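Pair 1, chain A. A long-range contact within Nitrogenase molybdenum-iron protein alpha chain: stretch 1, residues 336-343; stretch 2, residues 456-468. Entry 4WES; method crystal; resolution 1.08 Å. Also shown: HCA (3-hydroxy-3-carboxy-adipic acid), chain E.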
# COMPACT_ATOMS: atom_id res chain seq x y z
N GLY A 336 35.61 -18.81 6.60
CA GLY A 336 36.28 -19.00 5.32
C GLY A 336 36.00 -17.97 4.29
O GLY A 336 36.56 -18.03 3.19
N LYS A 337 35.14 -17.02 4.60
CA LYS A 337 34.85 -15.94 3.67
C LYS A 337 35.81 -14.78 3.89
O LYS A 337 36.49 -14.70 4.92
CB LYS A 337 33.41 -15.51 3.85
CG LYS A 337 32.47 -16.63 3.49
CD LYS A 337 31.04 -16.28 3.65
CE LYS A 337 30.14 -17.46 3.47
NZ LYS A 337 30.17 -17.92 2.07
N THR A 338 35.89 -13.89 2.91
CA THR A 338 36.79 -12.74 2.96
C THR A 338 36.00 -11.44 2.92
O THR A 338 34.90 -11.34 2.37
CB THR A 338 37.79 -12.76 1.77
OG1 THR A 338 37.04 -12.74 0.56
CG2 THR A 338 38.68 -13.98 1.85
N ALA A 339 36.62 -10.41 3.50
CA ALA A 339 35.99 -9.10 3.65
C ALA A 339 36.97 -7.98 3.37
O ALA A 339 38.18 -8.10 3.59
CB ALA A 339 35.42 -8.95 5.05
N CYS A 340 36.39 -6.84 2.98
CA CYS A 340 37.08 -5.54 2.99
C CYS A 340 36.25 -4.58 3.87
O CYS A 340 35.04 -4.71 3.92
CB CYS A 340 37.19 -4.99 1.57
SG CYS A 340 37.88 -6.11 0.35
N LEU A 341 36.96 -3.64 4.49
CA LEU A 341 36.29 -2.63 5.31
C LEU A 341 36.76 -1.24 4.96
O LEU A 341 37.95 -0.97 5.00
CB LEU A 341 36.53 -2.83 6.81
CG LEU A 341 36.16 -4.16 7.40
CD1 LEU A 341 37.27 -5.15 7.36
CD2 LEU A 341 35.73 -3.98 8.85
N TYR A 342 35.81 -0.34 4.71
CA TYR A 342 36.15 1.04 4.41
C TYR A 342 35.12 1.96 5.04
O TYR A 342 34.02 2.08 4.55
CB TYR A 342 36.24 1.31 2.89
CG TYR A 342 36.72 2.72 2.63
CD1 TYR A 342 38.03 3.05 2.91
CD2 TYR A 342 35.88 3.69 2.16
CE1 TYR A 342 38.50 4.34 2.72
CE2 TYR A 342 36.34 4.99 1.96
CZ TYR A 342 37.65 5.31 2.24
OH TYR A 342 38.14 6.59 2.03
N VAL A 343 35.51 2.58 6.14
CA VAL A 343 34.61 3.49 6.87
C VAL A 343 35.35 4.81 7.12
O VAL A 343 36.28 5.14 6.39
CB VAL A 343 33.99 2.85 8.16
CG1 VAL A 343 32.57 3.31 8.33
CG2 VAL A 343 34.00 1.33 8.08
N LEU A 456 40.65 -9.21 -5.93
CA LEU A 456 40.50 -10.04 -4.74
C LEU A 456 39.19 -10.82 -4.65
O LEU A 456 39.10 -11.81 -3.91
CB LEU A 456 40.68 -9.22 -3.47
CG LEU A 456 42.04 -8.59 -3.28
CD1 LEU A 456 42.08 -7.91 -1.91
CD2 LEU A 456 43.14 -9.60 -3.38
N LYS A 457 38.16 -10.38 -5.36
CA LYS A 457 36.88 -11.07 -5.36
C LYS A 457 36.43 -11.39 -3.93
O LYS A 457 36.15 -12.52 -3.57
CB LYS A 457 36.92 -12.31 -6.24
CG LYS A 457 37.38 -11.99 -7.67
CD LYS A 457 37.35 -13.17 -8.59
CE LYS A 457 38.05 -12.83 -9.91
NZ LYS A 457 37.60 -11.57 -10.56
N PRO A 458 36.32 -10.35 -3.09
CA PRO A 458 35.90 -10.60 -1.71
C PRO A 458 34.46 -11.07 -1.63
O PRO A 458 33.62 -10.74 -2.50
CB PRO A 458 36.04 -9.22 -1.05
CG PRO A 458 35.75 -8.27 -2.18
CD PRO A 458 36.41 -8.91 -3.39
N ASP A 459 34.13 -11.78 -0.56
CA ASP A 459 32.73 -12.17 -0.33
C ASP A 459 31.84 -11.02 0.14
O ASP A 459 30.63 -11.08 -0.01
CB ASP A 459 32.65 -13.29 0.68
CG ASP A 459 33.30 -14.55 0.21
OD1 ASP A 459 32.73 -15.20 -0.67
OD2 ASP A 459 34.42 -14.86 0.63
N MET A 460 32.44 -10.02 0.76
CA MET A 460 31.68 -8.91 1.30
C MET A 460 32.59 -7.69 1.39
O MET A 460 33.78 -7.81 1.61
CB MET A 460 31.11 -9.29 2.67
CG MET A 460 32.15 -9.51 3.75
SD MET A 460 31.62 -10.43 5.19
CE MET A 460 31.84 -12.09 4.57
N PHE A 461 31.98 -6.50 1.26
CA PHE A 461 32.73 -5.25 1.30
C PHE A 461 31.90 -4.27 2.10
O PHE A 461 30.87 -3.82 1.65
CB PHE A 461 33.05 -4.75 -0.12
CG PHE A 461 34.18 -3.77 -0.21
CD1 PHE A 461 35.20 -3.95 -1.14
CD2 PHE A 461 34.25 -2.66 0.63
CE1 PHE A 461 36.24 -3.08 -1.20
CE2 PHE A 461 35.32 -1.78 0.57
CZ PHE A 461 36.31 -2.00 -0.35
N PHE A 462 32.37 -4.00 3.33
CA PHE A 462 31.66 -3.09 4.24
C PHE A 462 32.07 -1.65 3.93
O PHE A 462 33.26 -1.35 3.88
CB PHE A 462 32.02 -3.41 5.69
CG PHE A 462 31.61 -4.78 6.15
CD1 PHE A 462 32.48 -5.85 6.09
CD2 PHE A 462 30.35 -4.99 6.64
CE1 PHE A 462 32.11 -7.09 6.52
CE2 PHE A 462 29.96 -6.24 7.08
CZ PHE A 462 30.82 -7.30 7.00
N ALA A 463 31.08 -0.77 3.80
CA ALA A 463 31.37 0.63 3.48
C ALA A 463 30.20 1.52 3.88
O ALA A 463 29.64 1.32 4.99
CB ALA A 463 31.81 0.76 2.00
N GLY A 464 29.83 2.47 3.06
CA GLY A 464 28.73 3.35 3.31
C GLY A 464 27.71 3.35 2.20
O GLY A 464 27.73 2.46 1.30
N ILE A 465 26.85 4.36 2.20
CA ILE A 465 25.74 4.41 1.27
C ILE A 465 26.17 4.70 -0.17
O ILE A 465 25.50 4.27 -1.11
CB ILE A 465 24.71 5.43 1.79
CG1 ILE A 465 23.39 5.37 1.03
CG2 ILE A 465 25.26 6.85 1.76
CD1 ILE A 465 22.69 4.07 1.11
N LYS A 466 27.25 5.46 -0.35
CA LYS A 466 27.68 5.80 -1.71
C LYS A 466 28.32 4.61 -2.39
O LYS A 466 28.21 4.47 -3.62
CB LYS A 466 28.61 7.01 -1.71
CG LYS A 466 27.94 8.26 -1.12
CD LYS A 466 28.75 9.53 -1.27
CE LYS A 466 30.14 9.53 -0.70
NZ LYS A 466 30.17 9.27 0.76
N GLU A 467 29.00 3.75 -1.64
CA GLU A 467 29.62 2.57 -2.20
C GLU A 467 28.68 1.39 -2.30
O GLU A 467 28.87 0.52 -3.17
CB GLU A 467 30.83 2.16 -1.36
CG GLU A 467 31.90 3.22 -1.13
CD GLU A 467 31.74 4.04 0.15
OE1 GLU A 467 30.60 4.09 0.70
OE2 GLU A 467 32.77 4.61 0.60
N LYS A 468 27.69 1.31 -1.42
CA LYS A 468 26.92 0.06 -1.23
C LYS A 468 26.40 -0.49 -2.58
O LYS A 468 26.61 -1.66 -2.88
CB LYS A 468 25.72 0.29 -0.31
CG LYS A 468 24.91 -0.98 -0.11
CD LYS A 468 23.63 -0.74 0.68
CE LYS A 468 22.80 -1.98 0.88
NZ LYS A 468 23.30 -2.85 1.97
C1 HCA E . 29.08 11.96 7.35
C2 HCA E . 27.95 11.08 7.90
C3 HCA E . 28.10 9.60 7.58
C4 HCA E . 27.65 9.26 6.15
C5 HCA E . 27.58 7.73 6.01
C6 HCA E . 27.62 7.11 4.65
C7 HCA E . 27.22 8.80 8.55
O1 HCA E . 30.18 11.44 7.11
O2 HCA E . 28.86 13.17 7.19
O3 HCA E . 26.87 6.11 4.43
O4 HCA E . 28.40 7.58 3.79
O5 HCA E . 27.76 7.86 9.17
O6 HCA E . 26.01 9.06 8.62
O7 HCA E . 29.45 9.19 7.73
O HOH W 1 29.97 -15.79 0.26
O HOH W 2 37.87 -13.80 -1.67
O HOH W 3 32.42 4.33 3.79

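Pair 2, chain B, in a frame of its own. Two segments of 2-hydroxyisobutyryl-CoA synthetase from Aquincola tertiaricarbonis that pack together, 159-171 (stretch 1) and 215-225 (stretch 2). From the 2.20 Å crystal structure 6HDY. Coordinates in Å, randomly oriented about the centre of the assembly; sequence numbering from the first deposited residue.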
# COMPACT_ATOMS: atom_id res chain seq x y z
N GLY B 159 19.15 15.52 -1.71
CA GLY B 159 20.29 14.89 -1.06
C GLY B 159 20.08 13.44 -0.68
O GLY B 159 20.90 12.89 0.07
N ILE B 160 18.98 12.81 -1.16
CA ILE B 160 18.67 11.39 -0.93
C ILE B 160 19.55 10.58 -1.89
O ILE B 160 19.73 10.96 -3.05
CB ILE B 160 17.14 11.03 -1.02
CG1 ILE B 160 16.25 12.08 -0.29
CG2 ILE B 160 16.87 9.61 -0.47
CD1 ILE B 160 14.72 11.96 -0.59
N ARG B 161 20.16 9.50 -1.39
CA ARG B 161 21.14 8.74 -2.17
C ARG B 161 20.91 7.25 -2.28
O ARG B 161 20.28 6.68 -1.39
CB ARG B 161 22.54 8.98 -1.56
CG ARG B 161 23.07 10.42 -1.69
CD ARG B 161 23.40 10.80 -3.13
NE ARG B 161 23.91 12.17 -3.24
CZ ARG B 161 23.16 13.24 -3.51
NH1 ARG B 161 21.85 13.12 -3.65
NH2 ARG B 161 23.72 14.43 -3.60
N PRO B 162 21.54 6.56 -3.28
CA PRO B 162 21.46 5.09 -3.31
C PRO B 162 21.90 4.49 -1.97
O PRO B 162 22.85 4.98 -1.35
CB PRO B 162 22.45 4.71 -4.42
CG PRO B 162 22.47 5.88 -5.32
CD PRO B 162 22.35 7.07 -4.40
N GLY B 163 21.16 3.48 -1.52
CA GLY B 163 21.44 2.80 -0.26
C GLY B 163 20.79 3.43 0.94
O GLY B 163 20.76 2.81 2.00
N ASP B 164 20.30 4.67 0.82
CA ASP B 164 19.57 5.31 1.91
C ASP B 164 18.23 4.60 2.14
O ASP B 164 17.54 4.25 1.18
CB ASP B 164 19.25 6.76 1.58
CG ASP B 164 20.38 7.75 1.78
OD1 ASP B 164 21.39 7.39 2.46
OD2 ASP B 164 20.22 8.91 1.34
N LEU B 165 17.87 4.40 3.40
CA LEU B 165 16.60 3.80 3.77
C LEU B 165 15.53 4.91 3.68
O LEU B 165 15.63 5.94 4.38
CB LEU B 165 16.67 3.18 5.17
CG LEU B 165 15.37 2.47 5.60
CD1 LEU B 165 15.27 1.14 4.98
CD2 LEU B 165 15.33 2.27 7.09
N VAL B 166 14.54 4.72 2.79
CA VAL B 166 13.48 5.70 2.56
C VAL B 166 12.17 5.15 3.09
O VAL B 166 11.65 4.17 2.55
CB VAL B 166 13.36 6.12 1.07
CG1 VAL B 166 12.23 7.15 0.88
CG2 VAL B 166 14.68 6.65 0.54
N CYS B 167 11.63 5.78 4.15
CA CYS B 167 10.35 5.36 4.68
C CYS B 167 9.22 6.05 3.94
O CYS B 167 9.10 7.27 4.05
CB CYS B 167 10.25 5.59 6.18
SG CYS B 167 8.72 4.97 6.91
N VAL B 168 8.40 5.29 3.19
CA VAL B 168 7.21 5.84 2.49
C VAL B 168 6.01 5.55 3.38
O VAL B 168 5.52 4.43 3.45
CB VAL B 168 7.06 5.34 1.02
CG1 VAL B 168 5.87 6.01 0.34
CG2 VAL B 168 8.33 5.63 0.24
N ALA B 169 5.59 6.57 4.13
CA ALA B 169 4.51 6.45 5.10
C ALA B 169 3.25 7.26 4.73
O ALA B 169 2.83 8.16 5.45
CB ALA B 169 5.02 6.81 6.50
N ALA B 170 2.68 6.94 3.57
CA ALA B 170 1.40 7.46 3.07
C ALA B 170 0.66 6.21 2.59
O ALA B 170 1.31 5.20 2.31
CB ALA B 170 1.62 8.45 1.94
N VAL B 171 -0.68 6.25 2.58
CA VAL B 171 -1.54 5.13 2.22
C VAL B 171 -1.25 4.63 0.78
O VAL B 171 -1.12 5.43 -0.14
CB VAL B 171 -3.06 5.42 2.49
CG1 VAL B 171 -3.57 6.62 1.69
CG2 VAL B 171 -3.94 4.19 2.22
N PRO B 215 15.88 5.48 9.42
CA PRO B 215 15.95 5.88 8.01
C PRO B 215 16.57 7.23 7.73
O PRO B 215 16.46 8.16 8.54
CB PRO B 215 14.48 5.88 7.59
CG PRO B 215 13.75 6.23 8.83
CD PRO B 215 14.48 5.44 9.89
N ALA B 216 17.18 7.36 6.55
CA ALA B 216 17.77 8.63 6.14
C ALA B 216 16.68 9.58 5.66
O ALA B 216 16.85 10.80 5.76
CB ALA B 216 18.81 8.41 5.06
N ALA B 217 15.55 9.04 5.11
CA ALA B 217 14.48 9.86 4.57
C ALA B 217 13.08 9.35 4.89
O ALA B 217 12.87 8.15 5.07
CB ALA B 217 14.66 10.07 3.07
N PHE B 218 12.13 10.28 5.01
CA PHE B 218 10.72 10.00 5.32
C PHE B 218 9.84 10.71 4.35
O PHE B 218 10.06 11.90 4.11
CB PHE B 218 10.36 10.49 6.74
CG PHE B 218 8.91 10.30 7.15
CD1 PHE B 218 7.95 11.26 6.85
CD2 PHE B 218 8.52 9.18 7.87
CE1 PHE B 218 6.63 11.08 7.24
CE2 PHE B 218 7.21 9.02 8.28
CZ PHE B 218 6.27 9.96 7.95
N TYR B 219 8.80 10.02 3.84
CA TYR B 219 7.79 10.62 2.98
C TYR B 219 6.40 10.43 3.57
O TYR B 219 6.05 9.33 3.99
CB TYR B 219 7.83 10.04 1.53
CG TYR B 219 6.65 10.51 0.69
CD1 TYR B 219 6.69 11.73 0.02
CD2 TYR B 219 5.48 9.77 0.64
CE1 TYR B 219 5.59 12.18 -0.72
CE2 TYR B 219 4.36 10.22 -0.07
CZ TYR B 219 4.43 11.42 -0.76
OH TYR B 219 3.32 11.87 -1.41
N GLY B 220 5.60 11.50 3.49
CA GLY B 220 4.18 11.48 3.82
C GLY B 220 3.59 12.86 3.73
O GLY B 220 4.12 13.70 3.01
N THR B 221 2.52 13.12 4.51
CA THR B 221 1.91 14.47 4.59
C THR B 221 2.53 15.23 5.75
O THR B 221 2.94 14.60 6.74
CB THR B 221 0.37 14.45 4.74
OG1 THR B 221 0.00 13.83 5.99
CG2 THR B 221 -0.36 13.81 3.53
N PRO B 222 2.61 16.59 5.68
CA PRO B 222 3.14 17.36 6.83
C PRO B 222 2.35 17.10 8.11
O PRO B 222 2.94 17.10 9.18
CB PRO B 222 3.05 18.82 6.38
CG PRO B 222 2.87 18.77 4.89
CD PRO B 222 2.16 17.49 4.60
N SER B 223 1.02 16.84 7.99
CA SER B 223 0.10 16.51 9.09
C SER B 223 0.52 15.22 9.77
O SER B 223 0.55 15.16 10.99
CB SER B 223 -1.34 16.34 8.59
OG SER B 223 -1.88 17.59 8.22
N TYR B 224 0.81 14.17 8.97
CA TYR B 224 1.23 12.89 9.51
C TYR B 224 2.52 12.98 10.31
O TYR B 224 2.58 12.41 11.40
CB TYR B 224 1.33 11.79 8.45
CG TYR B 224 1.48 10.42 9.09
CD1 TYR B 224 0.83 10.11 10.28
CD2 TYR B 224 2.26 9.44 8.49
CE1 TYR B 224 0.94 8.84 10.85
CE2 TYR B 224 2.39 8.18 9.07
CZ TYR B 224 1.73 7.88 10.25
OH TYR B 224 1.84 6.64 10.82
N ALA B 225 3.53 13.69 9.79
CA ALA B 225 4.79 13.90 10.51
C ALA B 225 4.53 14.49 11.95
O ALA B 225 5.08 13.99 12.92
CB ALA B 225 5.68 14.82 9.71
O HOH W 4 1.26 10.49 5.22

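What backbone arrangement do the two pairs share? In each, two neighbouring strands run parallel, their axes 4.7 Å apart at closest approach in pair 1 and 4.6 Å in pair 2, and the second strand leads on toward a helix. Fourteen central residues superpose with an RMSD of 0.7 Å. The bridges match one for one: Ala339(A) with Met460(A) corresponds to Val166(B) with Ala217(B), Cys340(A) with Phe461(A) to Cys167(B) with Phe218(B), and Leu341(A) with Phe462(A) to Val168(B) with Tyr219(B). The same ladder holds both, as in Cys340(A) N to Met460(A) O (3.1 Å) and Cys167(B) N to Ala217(B) O (2.8 Å), followed by Phe462(A) N to Cys340(A) O and Tyr219(B) N to Cys167(B) O, both 2.8 Å.

How is the entrance to the ladder closed? Pro458(A) and Pro215(B) coincide, but their neighbours differ in chemistry. In pair 1, Asp459(A) OD2 accepts from Thr338(A) N at 2.9 Å, and water 1 links Asp459(A) OD1 to Lys337(A) NZ. At the matched sites pair 2 has no such side-chain bond; instead Leu165(B) CD2 makes an apolar contact with Pro215(B) CB at 3.7 Å, and Ala216(B) CB is in van der Waals contact with Asp164(B) CG at 3.7 Å, while the backbone still contributes a weak hydrogen bond from Ala216(B) N to Leu165(B) O (3.0 Å).

How do the matched cysteines meet the matched phenylalanines? Cys340(A) has chi1 m and Phe461(A) chi1 t; the ring turns beneath the cysteine, whose CB sits 3.4 Å from the Phe461(A) ring centroid, over its face. Cys340(A) SG is 4.2 Å from the same Phe461(A) centroid, obliquely. Cys167(B) adopts t, and its SG, also oblique, is farther off, 5.3 Å from the Phe218(B) ring centroid. Both rings also reach the residue two after the cysteine: Phe218(B) CE2 lies 3.6 Å from Ala169(B) CB, and Phe461(A) CE2 lies 4.0 Å from CB of the much larger Tyr342(A), which sits at the ring edge.

What fills the opposite face of the sheet? In pair 1, Met460(A) CG packs 3.6 Å from Ala339(A) CB, and Phe462(A), with chi1 m, brings CE1 to 4.1 Å from the same Ala339(A) CB. Pair 2 reverses the sizes at the first bridge: Val166(B) CG2 is 4.3 Å from Ala217(B) CB, and Ile160(B) CD1 also lies 4.1 Å from Ala217(B) CB. Tyr219(B) takes chi1 t, so its ring centre diverges from that of Phe462(A); its CD2 meets Val168(B) CG1 at 3.8 Å and its CE2 meets Ala170(B) CB at 3.8 Å.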